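Local coordinates for protein arginyl-trna synthetase (Thermus thermophilus, PDB 1IQ0) that probably catalyses the ATP-dependent attachment of L-arginine to its cognate tRNA(Arg), releasing AMP and diphosphate, at residues 381-386 with 449-454; 406-411 with 455-460. All blocks are in the same frame, centred on the assembly; numbering follows the deposited sequence.

Both contacts gather around strand 380-390 and its parallel neighbour 455-457, which lies at one edge of the catalytic domain's mixed sheet. Contact 1 joins strand 380-390 to the loop that leads into strand 455-457, and contact 2 takes up the chain from there, setting it against helix 405-423. Their centres lie about 19 Å apart, and they meet directly where T449 CB packs on I455 CG1 at 3.9 Å. Helix 120-138 serves both: R124 and L128 border contact 1, while V408 of contact 2 touches V120, within the segment predicted to be the ATP-site HIGH motif of class I synthetases. Both contacts thus touch the helix that carries the end of that motif.

Contact 1. Residues 381-386 with 449-454; sequences HHLAYE and TEPKKQ
E386 and P451 show how a single backbone bond can pin a loop to a strand. The amide N of E386 donates to P451 O at 2.7 Å, with an angle of 144° at the hydrogen, and the donor lies nearly along the C=O axis. The same oxygen takes a CA-H...O contact from Y385 CA at 3.3 Å, so one carbonyl is gripped by two successive residues. Around it the packing is close: P451 CB sits 3.3 Å from A384 O, and E386 CG reaches 3.0 Å from K452 O. Strand 380-390 is one of the parallel strands of the Rossmann-type catalytic domain, and P451 occupies the second place of a type I turn, E450 to K453, closed by K453 N to E450 O at 2.9 Å. The proline also touches L128 of helix 120-138 and H526 of helix 525-544, in the anticodon-binding domain. E386 OE2 forms a salt bridge with R356, while its CB lies against K453 O. The solvent side is looser. The side chains of K452 and K453 leave the backbone away from the strand, and the poorly ordered K452 makes a salt bridge with E450 OE2 whose hydrogen bond, 3.3 Å from NZ, is weak.

Contact 2. Residues 406-411 with 455-460; sequences DEVLEE and IDFRYQ
The carboxylate of E411 is held by two arginines of its own helix, R414 NH1 at OE1 and R415 NE at OE2, and nearer the backbone the same side chain makes a very different contact. Its CG, anti to the backbone N (chi1 177°), lies over one face of the Y459 ring, offset toward the rim, 3.7 Å from the ring centroid and 22° off the normal. This is a CH-pi contact, closest at CZ, where CG comes to 3.5 Å. The two side chains cross at about a right angle, and the carboxylate plane stands nearly perpendicular to the ring; the methylene meets the pi face, while the carboxylate pairs with the arginines. One turn earlier in the helix, V408 meets the hydroxyl end of the tyrosine. Y459 OH is 3.3 Å from V408 CA, and V408 O lies at the ring edge, in its plane, 3.6 Å from CE2. The valine's CG1 bridges two aromatic rings, standing 4.0 Å from Y459 CE2 and also 4.0 Å from F457 CE2. An alanine in place of Y459 would probably leave E411 CG without its aromatic face and open a gap beside V408. L390 backs this cluster, touching V408, F457 and Y459 alike, and the Y459 amide N is bound by E391 OE2. Helix 405-423, together with helix 430-448, belongs to the connection between the adjacent parallel strands 380-390 and 455-457, and its packing on the end of the second strand and the first turn of helix 459-463 is that of a beta-alpha-beta crossover in a class I synthetase's Rossmann-type domain.

Contact 1. Residues 381-386 with 449-454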
# COMPACT_ATOMS: atom_id res chain seq x y z
N HIS A 381 10.41 -8.08 2.52
CA HIS A 381 10.44 -6.63 2.40
C HIS A 381 9.84 -5.84 3.55
O HIS A 381 9.02 -6.33 4.31
CB HIS A 381 9.74 -6.20 1.11
CG HIS A 381 10.18 -6.96 -0.10
ND1 HIS A 381 9.38 -7.90 -0.72
CD2 HIS A 381 11.33 -6.93 -0.80
CE1 HIS A 381 10.02 -8.41 -1.75
NE2 HIS A 381 11.21 -7.84 -1.83
N HIS A 382 10.28 -4.59 3.64
CA HIS A 382 9.81 -3.65 4.64
C HIS A 382 9.33 -2.40 3.91
O HIS A 382 9.95 -1.95 2.95
CB HIS A 382 10.94 -3.26 5.60
CG HIS A 382 11.01 -4.08 6.84
ND1 HIS A 382 11.87 -3.79 7.88
CD2 HIS A 382 10.32 -5.19 7.23
CE1 HIS A 382 11.71 -4.68 8.85
NE2 HIS A 382 10.77 -5.53 8.48
N LEU A 383 8.21 -1.86 4.37
CA LEU A 383 7.69 -0.64 3.79
C LEU A 383 7.64 0.30 5.00
O LEU A 383 6.68 0.28 5.78
CB LEU A 383 6.29 -0.88 3.21
CG LEU A 383 5.67 0.25 2.37
CD1 LEU A 383 6.70 0.76 1.38
CD2 LEU A 383 4.43 -0.26 1.64
N ALA A 384 8.70 1.07 5.17
CA ALA A 384 8.81 2.00 6.28
C ALA A 384 8.23 3.36 5.91
O ALA A 384 8.42 3.85 4.80
CB ALA A 384 10.27 2.15 6.71
N TYR A 385 7.53 3.98 6.85
CA TYR A 385 6.92 5.28 6.59
C TYR A 385 7.23 6.31 7.66
O TYR A 385 7.49 5.96 8.82
CB TYR A 385 5.41 5.10 6.46
CG TYR A 385 4.78 4.50 7.69
CD1 TYR A 385 4.40 5.29 8.77
CD2 TYR A 385 4.58 3.11 7.78
CE1 TYR A 385 3.84 4.73 9.91
CE2 TYR A 385 4.02 2.54 8.92
CZ TYR A 385 3.65 3.35 9.97
OH TYR A 385 3.06 2.79 11.08
N GLU A 386 7.21 7.58 7.27
CA GLU A 386 7.48 8.67 8.19
C GLU A 386 6.24 9.08 8.99
O GLU A 386 5.13 8.59 8.76
CB GLU A 386 8.00 9.89 7.43
CG GLU A 386 9.50 10.04 7.43
CD GLU A 386 10.09 10.06 8.83
OE1 GLU A 386 9.35 10.36 9.79
OE2 GLU A 386 11.30 9.78 8.96
N THR A 449 2.06 10.85 -0.77
CA THR A 449 3.42 11.27 -0.44
C THR A 449 4.36 10.09 -0.18
O THR A 449 4.02 9.18 0.58
CB THR A 449 3.40 12.15 0.82
OG1 THR A 449 2.59 13.31 0.58
CG2 THR A 449 4.81 12.59 1.20
N GLU A 450 5.53 10.11 -0.81
CA GLU A 450 6.53 9.05 -0.64
C GLU A 450 6.63 8.73 0.84
O GLU A 450 6.71 9.64 1.67
CB GLU A 450 7.90 9.52 -1.12
CG GLU A 450 7.92 10.11 -2.51
CD GLU A 450 9.31 10.58 -2.90
OE1 GLU A 450 9.43 11.30 -3.92
OE2 GLU A 450 10.28 10.23 -2.19
N PRO A 451 6.64 7.44 1.19
CA PRO A 451 6.73 6.95 2.58
C PRO A 451 7.86 7.57 3.40
O PRO A 451 7.71 7.82 4.60
CB PRO A 451 6.91 5.44 2.40
CG PRO A 451 6.25 5.16 1.08
CD PRO A 451 6.72 6.31 0.24
N LYS A 452 9.00 7.80 2.76
CA LYS A 452 10.16 8.38 3.43
C LYS A 452 9.96 9.84 3.83
O LYS A 452 10.70 10.38 4.65
CB LYS A 452 11.38 8.27 2.51
CG LYS A 452 11.80 6.83 2.23
CD LYS A 452 12.05 6.56 0.74
CE LYS A 452 10.74 6.44 -0.05
NZ LYS A 452 9.98 7.71 -0.09
N LYS A 453 8.95 10.48 3.25
CA LYS A 453 8.65 11.87 3.56
C LYS A 453 7.54 11.97 4.60
O LYS A 453 6.62 11.16 4.63
CB LYS A 453 8.25 12.63 2.30
CG LYS A 453 9.41 13.00 1.39
CD LYS A 453 8.92 13.70 0.12
CE LYS A 453 10.03 14.49 -0.57
NZ LYS A 453 11.22 13.68 -0.91
N GLN A 454 7.65 12.99 5.44
CA GLN A 454 6.68 13.26 6.50
C GLN A 454 5.41 13.88 5.90
O GLN A 454 5.47 14.58 4.89
CB GLN A 454 7.32 14.23 7.49
CG GLN A 454 6.78 14.18 8.90
CD GLN A 454 7.60 15.04 9.85
OE1 GLN A 454 7.62 16.27 9.73
NE2 GLN A 454 8.30 14.40 10.78

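Contact 2. Residues 406-411 with 455-460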
# COMPACT_ATOMS: atom_id res chain seq x y z
N ASP A 406 -10.64 7.95 14.99
CA ASP A 406 -12.08 8.09 14.95
C ASP A 406 -12.51 9.56 14.95
O ASP A 406 -13.52 9.91 14.34
CB ASP A 406 -12.72 7.36 16.13
CG ASP A 406 -12.62 5.85 16.00
OD1 ASP A 406 -12.57 5.35 14.85
OD2 ASP A 406 -12.61 5.17 17.04
N GLU A 407 -11.74 10.40 15.63
CA GLU A 407 -12.06 11.82 15.67
C GLU A 407 -11.71 12.47 14.34
O GLU A 407 -12.46 13.31 13.85
CB GLU A 407 -11.31 12.52 16.81
CG GLU A 407 -11.76 12.07 18.19
CD GLU A 407 -10.94 12.70 19.30
OE1 GLU A 407 -10.98 13.94 19.45
OE2 GLU A 407 -10.24 11.95 20.01
N VAL A 408 -10.57 12.10 13.77
CA VAL A 408 -10.18 12.68 12.49
C VAL A 408 -11.25 12.30 11.47
O VAL A 408 -11.63 13.11 10.63
CB VAL A 408 -8.80 12.17 12.02
CG1 VAL A 408 -8.51 12.69 10.61
CG2 VAL A 408 -7.71 12.67 12.97
N LEU A 409 -11.74 11.06 11.55
CA LEU A 409 -12.78 10.61 10.64
C LEU A 409 -14.05 11.44 10.79
O LEU A 409 -14.61 11.91 9.80
CB LEU A 409 -13.10 9.13 10.87
CG LEU A 409 -12.08 8.11 10.37
CD1 LEU A 409 -12.52 6.70 10.75
CD2 LEU A 409 -11.94 8.23 8.86
N GLU A 410 -14.51 11.62 12.03
CA GLU A 410 -15.73 12.37 12.27
C GLU A 410 -15.61 13.83 11.86
O GLU A 410 -16.53 14.38 11.25
CB GLU A 410 -16.14 12.29 13.74
CG GLU A 410 -15.23 13.03 14.71
CD GLU A 410 -15.86 13.23 16.07
OE1 GLU A 410 -15.18 13.76 16.98
OE2 GLU A 410 -17.04 12.86 16.25
N GLU A 411 -14.49 14.46 12.19
CA GLU A 411 -14.28 15.86 11.84
C GLU A 411 -14.17 16.05 10.33
O GLU A 411 -14.64 17.05 9.79
CB GLU A 411 -13.01 16.38 12.54
CG GLU A 411 -12.63 17.83 12.21
CD GLU A 411 -13.75 18.83 12.50
OE1 GLU A 411 -14.66 18.50 13.28
OE2 GLU A 411 -13.71 19.95 11.95
N ILE A 455 4.26 13.61 6.52
CA ILE A 455 2.99 14.17 6.04
C ILE A 455 2.35 15.08 7.10
O ILE A 455 2.43 14.80 8.29
CB ILE A 455 1.96 13.05 5.74
CG1 ILE A 455 2.44 12.16 4.60
CG2 ILE A 455 0.62 13.67 5.36
CD1 ILE A 455 1.54 10.97 4.36
N ASP A 456 1.73 16.16 6.65
CA ASP A 456 1.03 17.06 7.56
C ASP A 456 -0.42 17.07 7.07
O ASP A 456 -0.73 17.71 6.07
CB ASP A 456 1.60 18.49 7.49
CG ASP A 456 0.98 19.42 8.54
OD1 ASP A 456 -0.06 19.06 9.11
OD2 ASP A 456 1.54 20.51 8.78
N PHE A 457 -1.29 16.35 7.76
CA PHE A 457 -2.69 16.28 7.36
C PHE A 457 -3.50 17.48 7.86
O PHE A 457 -3.71 17.63 9.07
CB PHE A 457 -3.35 15.00 7.88
CG PHE A 457 -4.77 14.82 7.41
CD1 PHE A 457 -5.03 14.29 6.15
CD2 PHE A 457 -5.84 15.22 8.20
CE1 PHE A 457 -6.34 14.17 5.67
CE2 PHE A 457 -7.15 15.11 7.74
CZ PHE A 457 -7.41 14.58 6.47
N ARG A 458 -3.95 18.32 6.94
CA ARG A 458 -4.76 19.49 7.30
C ARG A 458 -6.12 19.31 6.63
O ARG A 458 -6.20 19.18 5.41
CB ARG A 458 -4.06 20.77 6.83
CG ARG A 458 -2.58 20.82 7.21
CD ARG A 458 -1.90 22.08 6.70
NE ARG A 458 -2.05 23.20 7.63
CZ ARG A 458 -1.33 23.35 8.74
NH1 ARG A 458 -0.40 22.46 9.06
NH2 ARG A 458 -1.55 24.39 9.53
N TYR A 459 -7.17 19.29 7.43
CA TYR A 459 -8.53 19.08 6.92
C TYR A 459 -8.93 19.81 5.65
O TYR A 459 -9.21 19.17 4.63
CB TYR A 459 -9.55 19.39 8.01
CG TYR A 459 -9.50 18.46 9.20
CD1 TYR A 459 -8.84 18.83 10.38
CD2 TYR A 459 -10.11 17.21 9.16
CE1 TYR A 459 -8.79 17.97 11.48
CE2 TYR A 459 -10.07 16.34 10.25
CZ TYR A 459 -9.41 16.73 11.40
OH TYR A 459 -9.40 15.89 12.48
N GLN A 460 -8.98 21.13 5.70
CA GLN A 460 -9.41 21.92 4.54
C GLN A 460 -8.60 21.62 3.28
O GLN A 460 -9.15 21.41 2.21
CB GLN A 460 -9.34 23.42 4.86
CG GLN A 460 -9.92 24.30 3.76
CD GLN A 460 -10.13 25.75 4.20
OE1 GLN A 460 -10.88 26.02 5.14
NE2 GLN A 460 -9.46 26.67 3.52